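Local coordinates for DNA helicase assembly protein (Enterobacteria phage T4, PDB 1C1K) that loads the replicative helicase at the fork onto DNA protected by the single-stranded DNA-binding protein, serving phage replication, recombination and repair, at residues I109-I120 and I155-L164. Sequence-based numbering, arbitrary orientation.
Sequences IKFKFEEDIRNI and IISFETFILL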
loop_
_atom_site.group_PDB
_atom_site.type_symbol
_atom_site.label_atom_id
_atom_site.label_comp_id
_atom_site.label_asym_id
_atom_site.label_seq_id
_atom_site.Cartn_x
_atom_site.Cartn_y
_atom_site.Cartn_z
ATOM N N ILE A 109 11.900 -2.169 -5.259
ATOM C CA ILE A 109 11.289 -0.913 -4.831
ATOM C C ILE A 109 12.117 0.357 -5.062
ATOM O O ILE A 109 11.574 1.380 -5.485
ATOM C CB ILE A 109 10.889 -0.989 -3.332
ATOM C CG1 ILE A 109 10.087 0.253 -2.941
ATOM C CG2 ILE A 109 12.131 -1.129 -2.464
ATOM C CD1 ILE A 109 8.979 -0.031 -1.953
ATOM N N LYS A 110 13.417 0.305 -4.796
ATOM C CA LYS A 110 14.255 1.485 -4.983
ATOM C C LYS A 110 14.333 1.886 -6.450
ATOM O O LYS A 110 14.228 3.069 -6.782
ATOM C CB LYS A 110 15.663 1.244 -4.443
ATOM C CG LYS A 110 16.508 2.506 -4.390
ATOM C CD LYS A 110 17.921 2.202 -3.916
ATOM C CE LYS A 110 18.324 3.077 -2.740
ATOM N NZ LYS A 110 17.155 3.462 -1.901
ATOM N N PHE A 111 14.522 0.902 -7.326
ATOM C CA PHE A 111 14.602 1.170 -8.757
ATOM C C PHE A 111 13.258 1.696 -9.248
ATOM O O PHE A 111 13.205 2.611 -10.070
ATOM C CB PHE A 111 14.973 -0.106 -9.517
ATOM C CG PHE A 111 16.420 -0.501 -9.380
ATOM C CD1 PHE A 111 16.837 -1.786 -9.724
ATOM C CD2 PHE A 111 17.372 0.409 -8.918
ATOM C CE1 PHE A 111 18.180 -2.161 -9.614
ATOM C CE2 PHE A 111 18.719 0.044 -8.804
ATOM C CZ PHE A 111 19.122 -1.243 -9.154
ATOM N N LYS A 112 12.169 1.125 -8.742
ATOM C CA LYS A 112 10.843 1.569 -9.141
ATOM C C LYS A 112 10.594 2.994 -8.648
ATOM O O LYS A 112 9.957 3.785 -9.336
ATOM C CB LYS A 112 9.768 0.623 -8.588
ATOM C CG LYS A 112 8.350 1.198 -8.595
ATOM C CD LYS A 112 7.808 1.401 -10.011
ATOM C CE LYS A 112 6.317 1.717 -9.988
ATOM N NZ LYS A 112 5.829 2.185 -11.317
ATOM N N PHE A 113 11.094 3.311 -7.456
ATOM C CA PHE A 113 10.939 4.652 -6.885
ATOM C C PHE A 113 11.649 5.642 -7.819
ATOM O O PHE A 113 11.090 6.672 -8.200
ATOM C CB PHE A 113 11.562 4.687 -5.478
ATOM C CG PHE A 113 11.379 5.992 -4.745
ATOM C CD1 PHE A 113 10.181 6.702 -4.818
ATOM C CD2 PHE A 113 12.402 6.495 -3.947
ATOM C CE1 PHE A 113 10.007 7.896 -4.098
ATOM C CE2 PHE A 113 12.236 7.690 -3.223
ATOM C CZ PHE A 113 11.040 8.384 -3.301
ATOM N N GLU A 114 12.876 5.308 -8.203
ATOM C CA GLU A 114 13.646 6.164 -9.096
ATOM C C GLU A 114 12.916 6.333 -10.430
ATOM O O GLU A 114 12.816 7.440 -10.967
ATOM C CB GLU A 114 15.044 5.567 -9.303
ATOM C CG GLU A 114 16.001 5.921 -8.161
ATOM C CD GLU A 114 17.180 4.972 -8.016
ATOM O OE1 GLU A 114 17.448 4.182 -8.940
ATOM O OE2 GLU A 114 17.848 5.023 -6.964
ATOM N N GLU A 115 12.401 5.237 -10.968
ATOM C CA GLU A 115 11.670 5.282 -12.230
ATOM C C GLU A 115 10.478 6.235 -12.111
ATOM O O GLU A 115 10.268 7.110 -12.961
ATOM C CB GLU A 115 11.174 3.877 -12.587
ATOM C CG GLU A 115 10.366 3.799 -13.865
ATOM C CD GLU A 115 9.780 2.419 -14.094
ATOM O OE1 GLU A 115 9.903 1.555 -13.198
ATOM O OE2 GLU A 115 9.197 2.200 -15.174
ATOM N N ASP A 116 9.701 6.062 -11.045
ATOM C CA ASP A 116 8.527 6.893 -10.812
ATOM C C ASP A 116 8.898 8.369 -10.676
ATOM O O ASP A 116 8.210 9.228 -11.226
ATOM C CB ASP A 116 7.784 6.415 -9.561
ATOM C CG ASP A 116 7.023 5.119 -9.796
ATOM O OD1 ASP A 116 6.473 4.567 -8.817
ATOM O OD2 ASP A 116 6.966 4.651 -10.957
ATOM N N ILE A 117 9.982 8.662 -9.960
ATOM C CA ILE A 117 10.415 10.048 -9.787
ATOM C C ILE A 117 10.719 10.675 -11.146
ATOM O O ILE A 117 10.269 11.780 -11.437
ATOM C CB ILE A 117 11.661 10.142 -8.881
ATOM C CG1 ILE A 117 11.278 9.807 -7.434
ATOM C CG2 ILE A 117 12.247 11.546 -8.928
ATOM C CD1 ILE A 117 12.449 9.375 -6.577
ATOM N N ARG A 118 11.479 9.970 -11.982
ATOM C CA ARG A 118 11.798 10.493 -13.309
ATOM C C ARG A 118 10.515 10.765 -14.075
ATOM O O ARG A 118 10.366 11.814 -14.694
ATOM C CB ARG A 118 12.657 9.502 -14.103
ATOM C CG ARG A 118 14.059 9.351 -13.579
ATOM C CD ARG A 118 14.862 8.326 -14.385
ATOM N NE ARG A 118 15.985 7.816 -13.603
ATOM C CZ ARG A 118 16.115 6.554 -13.199
ATOM N NH1 ARG A 118 15.191 5.647 -13.500
ATOM N NH2 ARG A 118 17.167 6.209 -12.471
ATOM N N ASN A 119 9.576 9.824 -14.036
ATOM C CA ASN A 119 8.326 10.009 -14.753
ATOM C C ASN A 119 7.520 11.181 -14.197
ATOM O O ASN A 119 6.850 11.890 -14.952
ATOM C CB ASN A 119 7.503 8.720 -14.720
ATOM C CG ASN A 119 8.074 7.649 -15.630
ATOM O OD1 ASN A 119 7.739 6.472 -15.519
ATOM N ND2 ASN A 119 8.946 8.059 -16.538
ATOM N N ILE A 120 7.579 11.393 -12.887
ATOM C CA ILE A 120 6.845 12.509 -12.293
ATOM C C ILE A 120 7.466 13.808 -12.787
ATOM O O ILE A 120 6.752 14.758 -13.115
ATOM C CB ILE A 120 6.914 12.503 -10.748
ATOM C CG1 ILE A 120 6.178 11.282 -10.191
ATOM C CG2 ILE A 120 6.276 13.779 -10.191
ATOM C CD1 ILE A 120 6.513 11.002 -8.745
ATOM N N ILE A 155 0.340 5.366 -12.721
ATOM C CA ILE A 155 1.613 5.727 -13.333
ATOM C C ILE A 155 2.713 5.548 -12.280
ATOM O O ILE A 155 3.864 5.255 -12.606
ATOM C CB ILE A 155 1.584 7.190 -13.851
ATOM C CG1 ILE A 155 0.814 7.247 -15.176
ATOM C CG2 ILE A 155 2.996 7.706 -14.066
ATOM C CD1 ILE A 155 -0.244 8.319 -15.229
ATOM N N ILE A 156 2.340 5.721 -11.011
ATOM C CA ILE A 156 3.258 5.541 -9.893
ATOM C C ILE A 156 2.591 4.593 -8.909
ATOM O O ILE A 156 1.372 4.440 -8.919
ATOM C CB ILE A 156 3.601 6.883 -9.184
ATOM C CG1 ILE A 156 2.372 7.456 -8.478
ATOM C CG2 ILE A 156 4.174 7.866 -10.200
ATOM C CD1 ILE A 156 2.668 8.741 -7.709
ATOM N N SER A 157 3.390 3.955 -8.067
ATOM C CA SER A 157 2.869 2.993 -7.102
ATOM C C SER A 157 2.522 3.585 -5.740
ATOM O O SER A 157 2.846 4.739 -5.439
ATOM C CB SER A 157 3.893 1.878 -6.904
ATOM O OG SER A 157 5.039 2.395 -6.257
ATOM N N PHE A 158 1.857 2.780 -4.918
ATOM C CA PHE A 158 1.486 3.201 -3.575
ATOM C C PHE A 158 2.761 3.389 -2.764
ATOM O O PHE A 158 2.857 4.308 -1.955
ATOM C CB PHE A 158 0.614 2.138 -2.897
ATOM C CG PHE A 158 -0.861 2.360 -3.071
ATOM C CD1 PHE A 158 -1.494 2.013 -4.259
ATOM C CD2 PHE A 158 -1.622 2.904 -2.043
ATOM C CE1 PHE A 158 -2.861 2.203 -4.420
ATOM C CE2 PHE A 158 -2.988 3.098 -2.195
ATOM C CZ PHE A 158 -3.610 2.747 -3.386
ATOM N N GLU A 159 3.746 2.520 -2.978
ATOM C CA GLU A 159 4.998 2.624 -2.237
ATOM C C GLU A 159 5.702 3.939 -2.570
ATOM O O GLU A 159 6.266 4.586 -1.687
ATOM C CB GLU A 159 5.911 1.427 -2.542
ATOM C CG GLU A 159 5.388 0.090 -2.005
ATOM C CD GLU A 159 4.370 -0.551 -2.926
ATOM O OE1 GLU A 159 4.210 -0.072 -4.068
ATOM O OE2 GLU A 159 3.723 -1.536 -2.516
ATOM N N THR A 160 5.665 4.333 -3.841
ATOM C CA THR A 160 6.288 5.583 -4.254
ATOM C C THR A 160 5.555 6.751 -3.603
ATOM O O THR A 160 6.183 7.660 -3.066
ATOM C CB THR A 160 6.254 5.754 -5.786
ATOM O OG1 THR A 160 7.269 4.932 -6.371
ATOM C CG2 THR A 160 6.503 7.214 -6.175
ATOM N N PHE A 161 4.229 6.715 -3.635
ATOM C CA PHE A 161 3.434 7.780 -3.031
ATOM C C PHE A 161 3.781 7.914 -1.547
ATOM O O PHE A 161 3.987 9.022 -1.036
ATOM C CB PHE A 161 1.939 7.479 -3.187
ATOM C CG PHE A 161 1.053 8.690 -3.035
ATOM C CD1 PHE A 161 0.674 9.142 -1.771
ATOM C CD2 PHE A 161 0.596 9.382 -4.160
ATOM C CE1 PHE A 161 -0.147 10.264 -1.627
ATOM C CE2 PHE A 161 -0.227 10.506 -4.028
ATOM C CZ PHE A 161 -0.598 10.946 -2.756
ATOM N N ILE A 162 3.866 6.785 -0.850
ATOM C CA ILE A 162 4.172 6.825 0.571
ATOM C C ILE A 162 5.623 7.220 0.821
ATOM O O ILE A 162 5.934 7.863 1.820
ATOM C CB ILE A 162 3.822 5.478 1.244
ATOM C CG1 ILE A 162 2.303 5.276 1.194
ATOM C CG2 ILE A 162 4.279 5.471 2.701
ATOM C CD1 ILE A 162 1.851 3.850 1.454
ATOM N N LEU A 163 6.518 6.859 -0.088
ATOM C CA LEU A 163 7.917 7.243 0.071
ATOM C C LEU A 163 8.024 8.771 -0.069
ATOM O O LEU A 163 8.710 9.428 0.713
ATOM C CB LEU A 163 8.785 6.541 -0.983
ATOM C CG LEU A 163 9.259 5.127 -0.604
ATOM C CD1 LEU A 163 9.720 4.395 -1.854
ATOM C CD2 LEU A 163 10.381 5.206 0.419
ATOM N N LEU A 164 7.341 9.332 -1.061
ATOM C CA LEU A 164 7.362 10.777 -1.259
ATOM C C LEU A 164 6.760 11.448 -0.020
ATOM O O LEU A 164 7.279 12.445 0.480
ATOM C CB LEU A 164 6.550 11.156 -2.502
ATOM C CG LEU A 164 7.125 10.750 -3.865
ATOM C CD1 LEU A 164 6.041 10.842 -4.926
ATOM C CD2 LEU A 164 8.294 11.655 -4.221
HETATM O O HOH W 1 8.610 2.583 -5.257
HETATM O O HOH W 2 6.329 5.856 -13.402
#
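Helix 109-120 meets the start of helix 158-164 at -77°, with the axes 9.5 Å apart and Phe-113 and Asp-116 facing Thr-160 and Ile-156. Asp-116 OD1 accepts two hydrogen bonds: Thr-160 OG1 donates from 2.6 Å on the anti side of the carboxylate, 20° out of its plane, while Ser-157 N donates from above that plane over 3.2 Å. The other oxygen, OD2, receives Lys-112 NZ on its syn side at 2.7 Å, an i to i+4 salt bridge that probably favours the ionised carboxylate; together the three donors hold its rotation. Ser-157 OG N-caps the second helix, accepting from Thr-160 N at 3.2 Å, so Asp-116 grips a capped N-terminus within the C-terminal part of this largely alpha-helical, two-domain loader. The Phe-113 side chain leaves its helix at an angle to the partner, and chi1 of -176° swings the ring across to Leu-163, whose CD1 is 3.8 Å from the ring centroid in a CH-pi contact; Ile-117 CD1 covers the opposite face. Ile-120 CD1 reaches Leu-164 CD1 tip to tip at 3.9 Å. At the other end, Ile-109 CD1 presses on Glu-159 CB at 3.4 Å, while Glu-159 OE2 is hydrogen-bonded to the OH groups of Tyr-102 and Tyr-193.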